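Local coordinates for protein hydrazine synthase subunit alpha (Candidatus Kuenenia stuttgartiensis, PDB 5C2V) that forms hydrazine from ammonia and hydroxylamine as the alpha subunit of the hydrazine synthase complex, carrying two c-type hemes, at residues D[457-462]-D[529-534]. Residues are numbered along the deposited sequence; the frame is centred on the assembly and turned at random.
Sequences GDIKAV and MQILDD. With HEC (heme c), chain B.
Ile459 CD1 stands over one face of the Leu532 carbonyl, 3.6 Å from its O, while the backbone N of Lys460 reaches this O at 3.0 Å, tilted 22° toward the other face. Ile459 CA also comes near, as a C-H...O contact, and chi2 (-59°) folds CD1 back over the oxygen. The Ala461 carbonyl receives Leu532 N (2.8 Å), tilted 26° from its plane; on that same face Leu532 CB lies 3.4 Å from Ala461 O, with CG close beside it. The third flat group is heme c: Met529 SD sits over the porphyrin face at the methine carbon CHC, 3.5 Å away. Ile531 CG2 touches the thioether carbon CAC at the edge (3.9 Å). Ile531 crosses Ile459 obliquely, and the methyl CG2 that touches the heme also meets Val462, the antiparallel non-hydrogen-bonded partner of Ile531 (4.2 Å from Val462 CG1 to Ile531 CG2). At the far end Lys460 CG packs on Asp534, and its NZ turns back to Gly457 O (2.7 Å). Asp533 bonds Met537 N and forms a salt bridge with Lys452. Strand 461-467 runs between strands 503-510 and 527-532, and 538-541 flanks the latter, completing a four-stranded antiparallel sheet of the heme-binding middle domain; Tyr605 of strand 605-609 touches Lys460 and Ala461.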
# COMPACT_ATOMS: atom_id res chain seq x y z
N GLY D 457 10.91 4.46 -30.93
CA GLY D 457 11.16 3.37 -31.86
C GLY D 457 10.94 2.01 -31.22
O GLY D 457 10.70 1.03 -31.91
N ASP D 458 11.03 1.96 -29.89
CA ASP D 458 10.80 0.71 -29.17
C ASP D 458 9.32 0.36 -29.16
O ASP D 458 8.95 -0.82 -29.13
CB ASP D 458 11.33 0.80 -27.74
CG ASP D 458 12.84 0.89 -27.68
OD1 ASP D 458 13.51 0.30 -28.56
OD2 ASP D 458 13.36 1.55 -26.76
N ILE D 459 8.47 1.38 -29.19
CA ILE D 459 7.03 1.15 -29.24
C ILE D 459 6.58 1.16 -30.69
O ILE D 459 6.55 2.20 -31.34
CB ILE D 459 6.26 2.22 -28.44
CG1 ILE D 459 6.70 2.20 -26.97
CG2 ILE D 459 4.76 1.99 -28.56
CD1 ILE D 459 6.47 0.87 -26.28
N LYS D 460 6.23 -0.02 -31.19
CA LYS D 460 5.84 -0.19 -32.59
C LYS D 460 4.38 0.16 -32.84
O LYS D 460 4.05 0.80 -33.84
CB LYS D 460 6.12 -1.62 -33.04
CG LYS D 460 7.59 -2.00 -32.97
CD LYS D 460 8.47 -0.99 -33.68
CE LYS D 460 9.91 -1.46 -33.74
NZ LYS D 460 10.81 -0.39 -34.26
N ALA D 461 3.51 -0.27 -31.93
CA ALA D 461 2.08 -0.08 -32.12
C ALA D 461 1.34 0.05 -30.79
O ALA D 461 1.95 0.06 -29.72
CB ALA D 461 1.50 -1.24 -32.92
N VAL D 462 0.02 0.16 -30.88
CA VAL D 462 -0.84 0.22 -29.71
C VAL D 462 -2.07 -0.66 -29.92
O VAL D 462 -2.64 -0.72 -31.02
CB VAL D 462 -1.30 1.66 -29.39
CG1 VAL D 462 -0.13 2.50 -28.89
CG2 VAL D 462 -1.96 2.31 -30.60
N MET D 529 -6.14 1.77 -23.83
CA MET D 529 -5.05 1.51 -24.76
C MET D 529 -3.86 0.80 -24.12
O MET D 529 -3.67 0.85 -22.91
CB MET D 529 -4.58 2.82 -25.39
CG MET D 529 -4.14 3.87 -24.37
SD MET D 529 -4.80 5.50 -24.73
CE MET D 529 -6.55 5.20 -24.52
N GLN D 530 -3.05 0.15 -24.96
CA GLN D 530 -1.83 -0.50 -24.52
C GLN D 530 -0.69 -0.25 -25.51
O GLN D 530 -0.81 -0.55 -26.69
CB GLN D 530 -2.04 -2.01 -24.37
CG GLN D 530 -2.93 -2.42 -23.22
CD GLN D 530 -3.09 -3.93 -23.14
OE1 GLN D 530 -3.06 -4.62 -24.15
NE2 GLN D 530 -3.27 -4.44 -21.92
N ILE D 531 0.43 0.29 -25.02
CA ILE D 531 1.60 0.47 -25.87
C ILE D 531 2.32 -0.87 -26.06
O ILE D 531 2.45 -1.65 -25.12
CB ILE D 531 2.57 1.53 -25.29
CG1 ILE D 531 3.03 1.13 -23.89
CG2 ILE D 531 1.90 2.89 -25.26
CD1 ILE D 531 4.00 2.12 -23.27
N LEU D 532 2.77 -1.13 -27.29
CA LEU D 532 3.29 -2.45 -27.63
C LEU D 532 4.74 -2.41 -28.12
O LEU D 532 5.16 -1.45 -28.77
CB LEU D 532 2.42 -3.10 -28.70
CG LEU D 532 0.90 -3.05 -28.49
CD1 LEU D 532 0.18 -3.74 -29.64
CD2 LEU D 532 0.51 -3.66 -27.15
N ASP D 533 5.50 -3.46 -27.81
CA ASP D 533 6.88 -3.57 -28.28
C ASP D 533 6.92 -4.26 -29.64
O ASP D 533 5.88 -4.49 -30.26
CB ASP D 533 7.74 -4.33 -27.27
CG ASP D 533 7.19 -5.71 -26.92
OD1 ASP D 533 6.26 -6.19 -27.61
OD2 ASP D 533 7.69 -6.31 -25.95
N ASP D 534 8.12 -4.59 -30.11
CA ASP D 534 8.29 -5.14 -31.45
C ASP D 534 7.83 -6.60 -31.56
O ASP D 534 7.79 -7.15 -32.65
CB ASP D 534 9.75 -5.01 -31.90
CG ASP D 534 10.71 -5.76 -31.01
OD1 ASP D 534 10.43 -5.89 -29.80
OD2 ASP D 534 11.76 -6.22 -31.52
FE HEC B . -3.90 7.73 -19.71
CHA HEC B . -4.82 6.99 -16.47
CHB HEC B . -6.60 9.81 -20.00
CHC HEC B . -3.22 8.17 -23.07
CHD HEC B . -1.31 5.48 -19.52
NA HEC B . -5.42 8.30 -18.47
C1A HEC B . -5.62 7.87 -17.17
C2A HEC B . -6.82 8.50 -16.67
C3A HEC B . -7.32 9.27 -17.63
C4A HEC B . -6.45 9.17 -18.79
CMA HEC B . -8.59 10.14 -17.55
CAA HEC B . -7.41 8.30 -15.25
CBA HEC B . -7.00 9.45 -14.34
CGA HEC B . -5.52 9.42 -14.07
O1A HEC B . -4.86 10.48 -14.22
O2A HEC B . -4.99 8.34 -13.71
NB HEC B . -4.84 8.70 -21.30
C1B HEC B . -5.77 9.69 -21.09
C2B HEC B . -5.71 10.60 -22.22
C3B HEC B . -4.79 10.15 -23.07
C4B HEC B . -4.22 8.94 -22.51
CMB HEC B . -6.58 11.86 -22.41
CAB HEC B . -4.41 10.83 -24.41
CBB HEC B . -4.81 9.92 -25.59
NC HEC B . -2.49 7.01 -21.04
C1C HEC B . -2.46 7.24 -22.40
C2C HEC B . -1.41 6.41 -22.98
C3C HEC B . -0.97 5.60 -22.02
C4C HEC B . -1.58 6.00 -20.76
CMC HEC B . -1.13 6.26 -24.49
CAC HEC B . 0.12 4.51 -22.20
CBC HEC B . -0.51 3.12 -21.97
ND HEC B . -3.19 6.43 -18.23
C1D HEC B . -2.07 5.61 -18.38
C2D HEC B . -1.83 4.90 -17.14
C3D HEC B . -2.93 5.38 -16.19
C4D HEC B . -3.72 6.32 -16.95
CMD HEC B . -0.70 3.89 -16.85
CAD HEC B . -3.16 4.96 -14.72
CBD HEC B . -3.56 3.48 -14.70
CGD HEC B . -3.76 3.04 -13.28
O1D HEC B . -3.89 1.81 -13.07
O2D HEC B . -3.77 3.90 -12.37